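Local coordinates for protein indole-3-acetic acid-amido synthetase GH3.15 (Arabidopsis thaliana, PDB 6E1Q) that uses ATP to conjugate the auxin precursor indole-3-butyric acid, or the herbicide 2,4-DB, to glutamine, at residues 234-246 and 263-275. Numbering follows the deposited sequence.
Sequences WPELCSNIRTGRL and LTAPNPELASLIE
R242 grips E275 end-on, two nitrogens to two oxygens. R242 NH2 gives E275 OE1 a nearly straight bond of 2.7 Å. R242 NH1 meets the syn lone pair of E275 OE2 at 2.8 Å. The guanidinium and carboxylate are nearly coplanar, with planes 23° apart. CG of R242 lies anti to the backbone N (chi1 171°), and a bend at chi3 turns the guanidinium onto helix 268-275. The side chain is a knob among P268, A271, S272 and E275; CB of A271 sits over one guanidinium face, and S272 OG takes a weak bond from NH2. A water joins E275 OE2 to P235 O. A leucine in place of R242 would probably leave the E275 carboxylate without its paired charge and held mainly by the water on P235 O.

The other end is tied through the backbone. N267 N bonds I241 O at 2.9 Å, in the carbonyl plane, and R242 O weakly. I241 O also accepts from a water that bridges to A265 O. N267 then caps the next helix, its OD1 accepting from L270 N at 3.2 Å, from above the amide plane. G244, with positive phi, ends the first helix, and L263 CG packs 3.8 Å from G244 C.

Between these ends I241 CD1 meets I274 CD1 at 3.7 Å, and C238 SG lies 3.5 Å from I274 CG2. The axes of segments 234-243 and 268-275 run antiparallel, 160° between their directions, and come within 7.4 Å. In the N-terminal domain, away from the ligand pockets, helix 194-207 packs against L237 and L246, its Y199 bonds N240 OD1, and helix 253-258 touches L246.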
loop_
_atom_site.group_PDB
_atom_site.type_symbol
_atom_site.label_atom_id
_atom_site.label_comp_id
_atom_site.label_asym_id
_atom_site.label_seq_id
_atom_site.Cartn_x
_atom_site.Cartn_y
_atom_site.Cartn_z
ATOM N N TRP A 234 0.335 -26.489 -0.200
ATOM C CA TRP A 234 1.629 -26.876 -0.747
ATOM C C TRP A 234 1.707 -28.338 -1.198
ATOM O O TRP A 234 2.331 -28.583 -2.243
ATOM C CB TRP A 234 2.748 -26.529 0.244
ATOM C CG TRP A 234 2.823 -27.309 1.528
ATOM C CD1 TRP A 234 2.364 -26.907 2.757
ATOM C CD2 TRP A 234 3.439 -28.598 1.731
ATOM N NE1 TRP A 234 2.628 -27.874 3.702
ATOM C CE2 TRP A 234 3.293 -28.917 3.103
ATOM C CE3 TRP A 234 4.099 -29.509 0.886
ATOM C CZ2 TRP A 234 3.779 -30.102 3.650
ATOM C CZ3 TRP A 234 4.575 -30.701 1.429
ATOM C CH2 TRP A 234 4.413 -30.985 2.803
ATOM N N PRO A 235 1.080 -29.328 -0.537
ATOM C CA PRO A 235 1.260 -30.709 -1.036
ATOM C C PRO A 235 0.636 -30.915 -2.392
ATOM O O PRO A 235 1.218 -31.612 -3.238
ATOM C CB PRO A 235 0.598 -31.587 0.042
ATOM C CG PRO A 235 0.571 -30.696 1.263
ATOM C CD PRO A 235 0.321 -29.319 0.728
ATOM N N GLU A 236 -0.530 -30.314 -2.630
ATOM C CA GLU A 236 -1.146 -30.442 -3.945
ATOM C C GLU A 236 -0.340 -29.702 -5.006
ATOM O O GLU A 236 -0.149 -30.215 -6.117
ATOM C CB GLU A 236 -2.576 -29.920 -3.907
ATOM C CG GLU A 236 -3.291 -30.093 -5.217
ATOM C CD GLU A 236 -4.721 -29.600 -5.170
ATOM O OE1 GLU A 236 -5.405 -29.710 -6.205
ATOM O OE2 GLU A 236 -5.163 -29.103 -4.108
ATOM N N LEU A 237 0.136 -28.491 -4.693
ATOM C CA LEU A 237 1.016 -27.786 -5.626
ATOM C C LEU A 237 2.215 -28.645 -6.011
ATOM O O LEU A 237 2.592 -28.721 -7.189
ATOM C CB LEU A 237 1.494 -26.468 -5.012
ATOM C CG LEU A 237 0.399 -25.412 -4.908
ATOM C CD1 LEU A 237 0.798 -24.397 -3.834
ATOM C CD2 LEU A 237 0.207 -24.730 -6.271
ATOM N N CYS A 238 2.847 -29.273 -5.016
ATOM C CA CYS A 238 4.025 -30.081 -5.291
ATOM C C CYS A 238 3.661 -31.312 -6.105
ATOM O O CYS A 238 4.417 -31.730 -6.990
ATOM C CB CYS A 238 4.696 -30.471 -3.981
ATOM S SG CYS A 238 5.473 -29.056 -3.180
ATOM N N SER A 239 2.492 -31.889 -5.827
ATOM C CA SER A 239 2.034 -33.036 -6.590
ATOM C C SER A 239 1.879 -32.676 -8.070
ATOM O O SER A 239 2.291 -33.442 -8.951
ATOM C CB SER A 239 0.727 -33.552 -5.975
ATOM O OG SER A 239 -0.029 -34.245 -6.933
ATOM N N ASN A 240 1.326 -31.492 -8.359
ATOM C CA ASN A 240 1.237 -31.024 -9.742
ATOM C C ASN A 240 2.615 -30.922 -10.378
ATOM O O ASN A 240 2.793 -31.266 -11.553
ATOM C CB ASN A 240 0.558 -29.654 -9.814
ATOM C CG ASN A 240 -0.958 -29.724 -9.678
ATOM O OD1 ASN A 240 -1.637 -28.742 -9.978
ATOM N ND2 ASN A 240 -1.496 -30.865 -9.211
ATOM N N ILE A 241 3.596 -30.422 -9.625
ATOM C CA ILE A 241 4.959 -30.318 -10.136
ATOM C C ILE A 241 5.536 -31.703 -10.410
ATOM O O ILE A 241 6.208 -31.921 -11.427
ATOM C CB ILE A 241 5.835 -29.515 -9.152
ATOM C CG1 ILE A 241 5.391 -28.048 -9.099
ATOM C CG2 ILE A 241 7.335 -29.606 -9.542
ATOM C CD1 ILE A 241 6.149 -27.205 -8.049
ATOM N N ARG A 242 5.291 -32.660 -9.514
ATOM C CA ARG A 242 5.828 -34.010 -9.705
ATOM C C ARG A 242 5.281 -34.653 -10.976
ATOM O O ARG A 242 6.033 -35.236 -11.766
ATOM C CB ARG A 242 5.502 -34.883 -8.484
ATOM C CG ARG A 242 5.841 -36.373 -8.680
ATOM C CD ARG A 242 5.816 -37.113 -7.350
ATOM N NE ARG A 242 6.906 -36.712 -6.468
ATOM C CZ ARG A 242 6.763 -35.937 -5.392
ATOM N NH1 ARG A 242 5.563 -35.462 -5.040
ATOM N NH2 ARG A 242 7.829 -35.636 -4.661
ATOM N N THR A 243 3.965 -34.554 -11.188
ATOM C CA THR A 243 3.306 -35.202 -12.314
ATOM C C THR A 243 3.333 -34.369 -13.585
ATOM O O THR A 243 3.062 -34.906 -14.663
ATOM C CB THR A 243 1.840 -35.507 -11.980
ATOM O OG1 THR A 243 1.149 -34.274 -11.732
ATOM C CG2 THR A 243 1.728 -36.402 -10.746
ATOM N N GLY A 244 3.649 -33.082 -13.489
ATOM C CA GLY A 244 3.499 -32.222 -14.644
ATOM C C GLY A 244 2.071 -32.058 -15.093
ATOM O O GLY A 244 1.822 -31.793 -16.270
ATOM N N ARG A 245 1.120 -32.222 -14.182
ATOM C CA ARG A 245 -0.300 -32.252 -14.507
ATOM C C ARG A 245 -1.036 -31.276 -13.606
ATOM O O ARG A 245 -0.950 -31.381 -12.378
ATOM C CB ARG A 245 -0.862 -33.661 -14.313
ATOM C CG ARG A 245 -2.266 -33.820 -14.789
ATOM C CD ARG A 245 -2.900 -35.077 -14.212
ATOM N NE ARG A 245 -4.279 -35.150 -14.656
ATOM C CZ ARG A 245 -4.706 -35.941 -15.630
ATOM N NH1 ARG A 245 -3.863 -36.765 -16.238
ATOM N NH2 ARG A 245 -5.983 -35.919 -15.976
ATOM N N LEU A 246 -1.755 -30.333 -14.209
ATOM C CA LEU A 246 -2.500 -29.340 -13.440
ATOM C C LEU A 246 -3.738 -29.980 -12.817
ATOM O O LEU A 246 -4.462 -30.715 -13.492
ATOM C CB LEU A 246 -2.908 -28.192 -14.357
ATOM C CG LEU A 246 -3.627 -27.001 -13.723
ATOM C CD1 LEU A 246 -2.674 -26.333 -12.758
ATOM C CD2 LEU A 246 -4.085 -26.024 -14.805
ATOM N N LEU A 263 4.857 -25.495 -16.646
ATOM C CA LEU A 263 4.600 -26.885 -16.275
ATOM C C LEU A 263 4.831 -27.771 -17.500
ATOM O O LEU A 263 3.904 -28.293 -18.121
ATOM C CB LEU A 263 3.182 -27.029 -15.738
ATOM C CG LEU A 263 2.789 -28.312 -15.012
ATOM C CD1 LEU A 263 3.620 -28.494 -13.752
ATOM C CD2 LEU A 263 1.291 -28.254 -14.685
ATOM N N THR A 264 6.106 -27.928 -17.850
ATOM C CA THR A 264 6.455 -28.487 -19.152
ATOM C C THR A 264 6.650 -29.992 -19.127
ATOM O O THR A 264 6.483 -30.648 -20.162
ATOM C CB THR A 264 7.722 -27.810 -19.697
ATOM O OG1 THR A 264 8.839 -28.077 -18.833
ATOM C CG2 THR A 264 7.512 -26.295 -19.790
ATOM N N ALA A 265 6.984 -30.564 -17.977
ATOM C CA ALA A 265 7.271 -31.990 -17.897
ATOM C C ALA A 265 7.217 -32.410 -16.438
ATOM O O ALA A 265 7.388 -31.572 -15.546
ATOM C CB ALA A 265 8.646 -32.312 -18.506
ATOM N N PRO A 266 6.970 -33.692 -16.159
ATOM C CA PRO A 266 7.019 -34.154 -14.766
ATOM C C PRO A 266 8.357 -33.786 -14.136
ATOM O O PRO A 266 9.407 -33.896 -14.765
ATOM C CB PRO A 266 6.846 -35.674 -14.882
ATOM C CG PRO A 266 6.232 -35.900 -16.249
ATOM C CD PRO A 266 6.717 -34.791 -17.115
ATOM N N ASN A 267 8.322 -33.328 -12.887
ATOM C CA ASN A 267 9.538 -32.899 -12.191
ATOM C C ASN A 267 9.535 -33.388 -10.749
ATOM O O ASN A 267 9.422 -32.597 -9.802
ATOM C CB ASN A 267 9.693 -31.381 -12.265
ATOM C CG ASN A 267 11.134 -30.963 -12.192
ATOM O OD1 ASN A 267 11.960 -31.667 -11.601
ATOM N ND2 ASN A 267 11.455 -29.828 -12.798
ATOM N N PRO A 268 9.706 -34.704 -10.548
ATOM C CA PRO A 268 9.742 -35.247 -9.175
ATOM C C PRO A 268 10.790 -34.600 -8.291
ATOM O O PRO A 268 10.542 -34.392 -7.097
ATOM C CB PRO A 268 10.064 -36.743 -9.383
ATOM C CG PRO A 268 9.810 -37.011 -10.837
ATOM C CD PRO A 268 10.055 -35.715 -11.559
ATOM N N GLU A 269 11.967 -34.284 -8.849
ATOM C CA GLU A 269 13.063 -33.762 -8.034
ATOM C C GLU A 269 12.750 -32.369 -7.509
ATOM O O GLU A 269 13.028 -32.053 -6.345
ATOM C CB GLU A 269 14.367 -33.750 -8.838
ATOM C CG GLU A 269 15.331 -32.640 -8.414
ATOM C CD GLU A 269 16.746 -32.833 -8.941
ATOM O OE1 GLU A 269 16.899 -33.449 -10.020
ATOM O OE2 GLU A 269 17.696 -32.354 -8.277
ATOM N N LEU A 270 12.201 -31.508 -8.368
ATOM C CA LEU A 270 11.816 -30.182 -7.911
ATOM C C LEU A 270 10.688 -30.268 -6.881
ATOM O O LEU A 270 10.679 -29.529 -5.887
ATOM C CB LEU A 270 11.401 -29.314 -9.099
ATOM C CG LEU A 270 10.866 -27.934 -8.667
ATOM C CD1 LEU A 270 11.947 -27.143 -7.929
ATOM C CD2 LEU A 270 10.286 -27.134 -9.831
ATOM N N ALA A 271 9.729 -31.165 -7.107
ATOM C CA ALA A 271 8.667 -31.368 -6.134
ATOM C C ALA A 271 9.247 -31.740 -4.773
ATOM O O ALA A 271 8.860 -31.173 -3.747
ATOM C CB ALA A 271 7.697 -32.446 -6.638
ATOM N N SER A 272 10.211 -32.665 -4.757
ATOM C CA SER A 272 10.770 -33.145 -3.494
ATOM C C SER A 272 11.524 -32.036 -2.770
ATOM O O SER A 272 11.455 -31.939 -1.541
ATOM C CB SER A 272 11.698 -34.343 -3.750
ATOM O OG SER A 272 10.950 -35.511 -4.004
ATOM N N LEU A 273 12.247 -31.195 -3.518
ATOM C CA LEU A 273 12.955 -30.066 -2.920
ATOM C C LEU A 273 11.993 -29.126 -2.210
ATOM O O LEU A 273 12.262 -28.664 -1.097
ATOM C CB LEU A 273 13.739 -29.305 -3.993
ATOM C CG LEU A 273 14.919 -30.071 -4.607
ATOM C CD1 LEU A 273 15.604 -29.278 -5.730
ATOM C CD2 LEU A 273 15.906 -30.431 -3.509
ATOM N N ILE A 274 10.867 -28.827 -2.846
ATOM C CA ILE A 274 9.905 -27.904 -2.267
ATOM C C ILE A 274 9.202 -28.552 -1.089
ATOM O O ILE A 274 8.959 -27.904 -0.062
ATOM C CB ILE A 274 8.911 -27.441 -3.345
ATOM C CG1 ILE A 274 9.664 -26.709 -4.454
ATOM C CG2 ILE A 274 7.869 -26.515 -2.748
ATOM C CD1 ILE A 274 8.775 -26.263 -5.570
ATOM N N GLU A 275 8.855 -29.837 -1.224
ATOM C CA GLU A 275 8.266 -30.578 -0.110
ATOM C C GLU A 275 9.203 -30.592 1.096
ATOM O O GLU A 275 8.753 -30.456 2.237
ATOM C CB GLU A 275 7.917 -32.011 -0.559
ATOM C CG GLU A 275 6.624 -32.129 -1.409
ATOM C CD GLU A 275 6.592 -33.354 -2.338
ATOM O OE1 GLU A 275 7.578 -34.112 -2.388
ATOM O OE2 GLU A 275 5.571 -33.560 -3.035
HETATM O O HOH W 1 2.910 -33.542 -2.258
HETATM O O HOH W 2 6.975 -29.945 -13.361
#